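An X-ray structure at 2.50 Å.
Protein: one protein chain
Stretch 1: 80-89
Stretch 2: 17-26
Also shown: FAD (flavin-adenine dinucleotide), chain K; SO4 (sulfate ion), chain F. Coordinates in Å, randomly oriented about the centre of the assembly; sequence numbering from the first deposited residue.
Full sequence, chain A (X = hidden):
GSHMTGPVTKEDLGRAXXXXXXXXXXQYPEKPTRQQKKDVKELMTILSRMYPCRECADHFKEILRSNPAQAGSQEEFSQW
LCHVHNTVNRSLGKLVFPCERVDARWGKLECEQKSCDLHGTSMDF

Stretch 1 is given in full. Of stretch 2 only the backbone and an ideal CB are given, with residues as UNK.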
# COMPACT_ATOMS: atom_id res chain seq x y z
N TRP A 80 -8.57 4.76 13.76
CA TRP A 80 -7.16 5.05 13.90
C TRP A 80 -6.58 5.63 12.61
O TRP A 80 -5.89 6.65 12.63
CB TRP A 80 -6.39 3.78 14.28
CG TRP A 80 -4.91 4.01 14.34
CD1 TRP A 80 -4.22 4.60 15.36
CD2 TRP A 80 -3.96 3.75 13.31
NE1 TRP A 80 -2.89 4.72 15.02
CE2 TRP A 80 -2.70 4.20 13.77
CE3 TRP A 80 -4.05 3.17 12.04
CZ2 TRP A 80 -1.54 4.10 13.00
CZ3 TRP A 80 -2.90 3.06 11.27
CH2 TRP A 80 -1.66 3.53 11.75
N LEU A 81 -6.86 4.98 11.49
CA LEU A 81 -6.34 5.43 10.20
C LEU A 81 -6.86 6.82 9.85
O LEU A 81 -6.18 7.61 9.20
CB LEU A 81 -6.72 4.43 9.10
CG LEU A 81 -5.93 4.48 7.80
CD1 LEU A 81 -4.43 4.41 8.08
CD2 LEU A 81 -6.36 3.33 6.92
N CYS A 82 -8.09 7.12 10.28
CA CYS A 82 -8.69 8.43 10.03
C CYS A 82 -8.01 9.49 10.88
O CYS A 82 -7.79 10.62 10.43
CB CYS A 82 -10.19 8.38 10.33
SG CYS A 82 -11.05 9.99 10.26
N HIS A 83 -7.67 9.13 12.12
CA HIS A 83 -7.01 10.08 13.02
C HIS A 83 -5.61 10.37 12.51
O HIS A 83 -5.13 11.50 12.57
CB HIS A 83 -6.93 9.53 14.45
CG HIS A 83 -8.26 9.35 15.10
ND1 HIS A 83 -9.15 10.40 15.28
CD2 HIS A 83 -8.90 8.25 15.55
CE1 HIS A 83 -10.27 9.94 15.79
NE2 HIS A 83 -10.15 8.64 15.96
N VAL A 84 -4.96 9.33 12.01
CA VAL A 84 -3.62 9.49 11.48
C VAL A 84 -3.70 10.43 10.28
O VAL A 84 -2.94 11.39 10.19
CB VAL A 84 -3.03 8.13 11.07
CG1 VAL A 84 -1.87 8.33 10.10
CG2 VAL A 84 -2.56 7.40 12.33
N HIS A 85 -4.63 10.16 9.38
CA HIS A 85 -4.79 11.00 8.20
C HIS A 85 -5.08 12.45 8.61
O HIS A 85 -4.62 13.39 7.96
CB HIS A 85 -5.92 10.45 7.32
CG HIS A 85 -5.95 11.03 5.94
ND1 HIS A 85 -6.79 10.54 4.95
CD2 HIS A 85 -5.25 12.04 5.38
CE1 HIS A 85 -6.59 11.23 3.84
NE2 HIS A 85 -5.66 12.14 4.07
N ASN A 86 -5.84 12.64 9.69
CA ASN A 86 -6.14 14.00 10.14
C ASN A 86 -4.92 14.77 10.65
O ASN A 86 -4.80 15.97 10.44
CB ASN A 86 -7.24 14.00 11.20
CG ASN A 86 -8.61 13.92 10.60
OD1 ASN A 86 -8.84 14.44 9.51
ND2 ASN A 86 -9.54 13.28 11.30
N THR A 87 -4.01 14.07 11.32
CA THR A 87 -2.81 14.73 11.81
C THR A 87 -2.05 15.30 10.62
O THR A 87 -1.48 16.38 10.70
CB THR A 87 -1.92 13.73 12.57
OG1 THR A 87 -2.65 13.21 13.69
CG2 THR A 87 -0.65 14.40 13.05
N VAL A 88 -2.04 14.56 9.51
CA VAL A 88 -1.37 15.03 8.31
C VAL A 88 -2.17 16.21 7.75
O VAL A 88 -1.60 17.25 7.43
CB VAL A 88 -1.24 13.92 7.25
CG1 VAL A 88 -0.58 14.47 5.99
CG2 VAL A 88 -0.41 12.76 7.81
N ASN A 89 -3.49 16.05 7.66
CA ASN A 89 -4.35 17.13 7.16
C ASN A 89 -4.11 18.43 7.94
O ASN A 89 -3.91 19.49 7.35
CB ASN A 89 -5.84 16.76 7.28
CG ASN A 89 -6.28 15.72 6.27
OD1 ASN A 89 -5.71 15.60 5.19
ND2 ASN A 89 -7.31 14.97 6.62
N UNK A 17 -2.42 6.17 -2.08
CA UNK A 17 -2.17 5.43 -0.86
C UNK A 17 -3.33 5.52 0.13
O UNK A 17 -3.75 4.50 0.69
CB UNK A 17 -0.89 5.94 -0.20
N UNK A 18 -3.86 6.72 0.37
CA UNK A 18 -4.98 6.85 1.30
C UNK A 18 -6.14 5.97 0.83
O UNK A 18 -6.75 5.25 1.63
CB UNK A 18 -5.42 8.31 1.42
N UNK A 19 -6.43 6.00 -0.47
CA UNK A 19 -7.51 5.18 -1.03
C UNK A 19 -7.27 3.71 -0.69
O UNK A 19 -8.18 2.99 -0.26
CB UNK A 19 -7.61 5.37 -2.54
N UNK A 20 -6.04 3.26 -0.89
CA UNK A 20 -5.66 1.89 -0.60
C UNK A 20 -5.79 1.62 0.90
O UNK A 20 -6.43 0.65 1.32
CB UNK A 20 -4.23 1.61 -1.08
N UNK A 21 -5.19 2.48 1.72
CA UNK A 21 -5.27 2.29 3.17
C UNK A 21 -6.70 2.34 3.73
O UNK A 21 -7.12 1.42 4.42
CB UNK A 21 -4.42 3.36 3.86
N UNK A 22 -7.44 3.40 3.44
CA UNK A 22 -8.81 3.48 3.95
C UNK A 22 -9.69 2.37 3.38
O UNK A 22 -10.57 1.85 4.08
CB UNK A 22 -9.42 4.85 3.62
N UNK A 23 -9.49 1.99 2.13
CA UNK A 23 -10.30 0.92 1.57
C UNK A 23 -9.96 -0.35 2.31
O UNK A 23 -10.81 -1.18 2.58
CB UNK A 23 -10.07 0.76 0.07
N UNK A 24 -8.68 -0.50 2.63
CA UNK A 24 -8.22 -1.66 3.35
C UNK A 24 -8.84 -1.73 4.75
O UNK A 24 -9.26 -2.80 5.20
CB UNK A 24 -6.69 -1.65 3.44
N UNK A 25 -8.91 -0.60 5.43
CA UNK A 25 -9.49 -0.56 6.77
C UNK A 25 -11.01 -0.76 6.71
O UNK A 25 -11.62 -1.16 7.70
CB UNK A 25 -9.16 0.77 7.45
N UNK A 26 -11.60 -0.50 5.55
CA UNK A 26 -13.04 -0.68 5.39
C UNK A 26 -13.39 -2.16 5.27
O UNK A 26 -14.50 -2.57 5.61
CB UNK A 26 -13.54 0.08 4.16
PA FAD K . -5.92 13.38 0.86
O1A FAD K . -5.43 13.85 2.18
O2A FAD K . -5.06 12.76 -0.20
O5B FAD K . -7.27 12.65 0.56
C5B FAD K . -7.92 11.44 0.22
C4B FAD K . -9.35 11.93 0.12
O4B FAD K . -9.81 10.97 1.10
C3B FAD K . -10.10 13.26 0.42
O3B FAD K . -10.29 14.09 -0.73
C2B FAD K . -11.29 12.80 1.15
O2B FAD K . -12.34 12.32 0.37
C1B FAD K . -10.69 11.67 1.99
N9A FAD K . -10.20 11.87 3.33
C8A FAD K . -9.62 12.97 4.00
N7A FAD K . -9.32 12.87 5.26
C5A FAD K . -9.70 11.57 5.56
C6A FAD K . -9.73 10.79 6.73
N6A FAD K . -9.34 11.36 7.89
N1A FAD K . -10.24 9.50 6.65
C2A FAD K . -10.77 8.93 5.53
N3A FAD K . -10.70 9.72 4.36
C4A FAD K . -10.18 11.04 4.45
N1 FAD K . 2.17 15.26 2.30
C2 FAD K . 3.01 16.28 2.71
O2 FAD K . 3.14 17.34 2.07
N3 FAD K . 3.63 15.97 3.90
C4 FAD K . 3.44 14.77 4.63
O4 FAD K . 4.23 14.70 5.64
C4X FAD K . 2.58 13.79 4.18
N5 FAD K . 2.41 12.49 4.77
C5X FAD K . 1.66 11.41 4.25
C6 FAD K . 1.65 10.15 4.88
C7 FAD K . 0.93 9.07 4.29
C7M FAD K . 1.02 7.71 4.99
C8 FAD K . 0.17 9.26 3.09
C8M FAD K . -0.73 8.28 2.34
C9 FAD K . 0.21 10.52 2.47
C9A FAD K . 0.96 11.62 2.95
N10 FAD K . 1.13 13.03 2.49
C10 FAD K . 1.93 14.06 2.94
C1' FAD K . 0.25 13.45 1.46
C2' FAD K . -1.07 14.06 1.81
O2' FAD K . -1.55 13.51 3.08
C3' FAD K . -2.04 14.19 0.67
O3' FAD K . -2.44 12.89 0.27
C4' FAD K . -2.02 15.20 -0.46
O4' FAD K . -1.63 16.50 0.06
C5' FAD K . -3.29 15.45 -1.17
O5' FAD K . -4.37 15.97 -0.40
P FAD K . -5.85 15.82 -0.88
O1P FAD K . -6.23 17.12 -0.32
O2P FAD K . -6.07 15.47 -2.31
O3P FAD K . -6.42 14.70 0.13
S SO4 F . -9.02 14.08 14.84
O1 SO4 F . -8.61 13.86 16.24
O2 SO4 F . -8.39 15.31 14.33
O3 SO4 F . -8.61 12.92 14.02
O4 SO4 F . -10.49 14.22 14.77

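Both stretches are helical and run nearly antiparallel, their N-to-C directions 157° apart and their axes 10.4 Å apart at closest approach. The FAD reaches both outer faces of the aromatic pair that joins the helices, so several positions of stretch 2 answer to the cofactor as well as to stretch 1.

Position 17 has nothing of stretch 1 within 5.5 Å of its ideal CB, and its helical backbone angles leave the choice wide; the methyl C8M of the FAD, nearby, would favour a small or apolar group. It is Thr 17, whose CG2 lies 3.5 Å from FAD C8M.

At position 18, CA-to-CB points toward stretch 1, and the ideal CB is 4.0 Å from His 85 CE1. Beyond it the His 85 ring offers a face, Val 84 and Val 88 offer methyls, and the FAD ribityl hydroxyl O2' offers a polar partner. A long aliphatic chain could fill the space, but a broad aromatic with a donor would use more of it. The residue is Trp 18, chi1 m. Its five-membered ring stacks face to face on the His 85 ring, centroids 3.5 Å apart and planes at 11°, while CB of His 85 sits 3.9 Å from the centroid of its six-membered ring in a CH-pi contact. The ring edge meets the apolar chains, with Trp 18 CH2 4.2 Å from Val 84 CG1 and Trp 18 CZ2 4.3 Å from Val 88 CG2. Trp 18 NE1 donates a hydrogen bond to FAD O2' at 3.1 Å.

Positions 19 and 20 are out of reach of stretch 1, which sets no preference at either. They are Thr 19 and Phe 20.

At position 21 the CB points toward stretch 1, 3.6 Å from Leu 81 CD2, so an apolar residue such as alanine, leucine or methionine would suit. Leu 21 is deposited; its CB makes the 3.6 Å contact with Leu 81 CD2, and its carbonyl O lies 3.2 Å from the same methyl.

Position 22 directs its CB sideways, 4.7 Å from Leu 81 CD2, but a longer chain could swing back toward His 85, whose ND1 is free to pair with a polar group. Glutamine or histidine could reach it. His 22 does so with chi1 m: its NE2 and His 85 ND1 share a hydrogen bond of 2.9 Å, the two rings meeting rim to rim. One face of His 22 lies against the adenine, His 22 CE1 being 3.3 Å from FAD N1A, and His 85 NE2 in turn donates to the phosphate oxygen O1A of FAD at 2.6 Å.

Position 23 points away and position 24 sideways; stretch 1 sets no preference at either, and many side chains would fit. They are Thr 23 and Leu 24. Thr 23 OG1 donates a hydrogen bond to the backbone Thr 19 O, 2.5 Å away.

Position 25 faces stretch 1 with its CB 3.8 Å from Leu 81 CD2, favouring a small residue. Ala 25 makes that contact and, with Trp 18, Leu 21 and His 22, forms the hole that receives Leu 81.

Position 26 is out of reach, so stretch 1 would accept many side chains there; it is Ala 26.

Stretch 2, residues 17-26: TWTFLHTLAA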
# COMPACT_ATOMS: atom_id res chain seq x y z
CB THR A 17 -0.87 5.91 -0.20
OG1 THR A 17 0.22 5.77 -1.13
CG2 THR A 17 -0.57 5.07 1.04
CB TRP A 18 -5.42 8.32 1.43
CG TRP A 18 -4.46 9.17 2.22
CD1 TRP A 18 -3.88 10.35 1.82
CD2 TRP A 18 -3.96 8.92 3.55
NE1 TRP A 18 -3.05 10.83 2.81
CE2 TRP A 18 -3.08 9.98 3.88
CE3 TRP A 18 -4.17 7.89 4.49
CZ2 TRP A 18 -2.40 10.04 5.12
CZ3 TRP A 18 -3.50 7.96 5.73
CH2 TRP A 18 -2.62 9.03 6.02
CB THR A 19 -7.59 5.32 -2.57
OG1 THR A 19 -7.96 6.67 -2.89
CG2 THR A 19 -8.61 4.36 -3.15
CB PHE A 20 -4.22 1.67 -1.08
CG PHE A 20 -3.59 0.43 -0.54
CD1 PHE A 20 -4.20 -0.81 -0.72
CD2 PHE A 20 -2.41 0.50 0.19
CE1 PHE A 20 -3.64 -1.96 -0.18
CE2 PHE A 20 -1.84 -0.65 0.74
CZ PHE A 20 -2.46 -1.88 0.56
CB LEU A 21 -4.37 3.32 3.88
CG LEU A 21 -2.88 3.05 3.63
CD1 LEU A 21 -2.01 4.16 4.25
CD2 LEU A 21 -2.51 1.69 4.21
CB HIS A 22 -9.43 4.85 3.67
CG HIS A 22 -8.77 5.96 4.42
ND1 HIS A 22 -8.70 5.99 5.80
CD2 HIS A 22 -8.10 7.06 3.99
CE1 HIS A 22 -8.02 7.06 6.18
NE2 HIS A 22 -7.65 7.73 5.10
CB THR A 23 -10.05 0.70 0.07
OG1 THR A 23 -10.40 1.88 -0.66
CG2 THR A 23 -10.89 -0.46 -0.43
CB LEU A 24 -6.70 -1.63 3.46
CG LEU A 24 -6.06 -2.75 4.28
CD1 LEU A 24 -6.54 -4.09 3.74
CD2 LEU A 24 -4.54 -2.64 4.21
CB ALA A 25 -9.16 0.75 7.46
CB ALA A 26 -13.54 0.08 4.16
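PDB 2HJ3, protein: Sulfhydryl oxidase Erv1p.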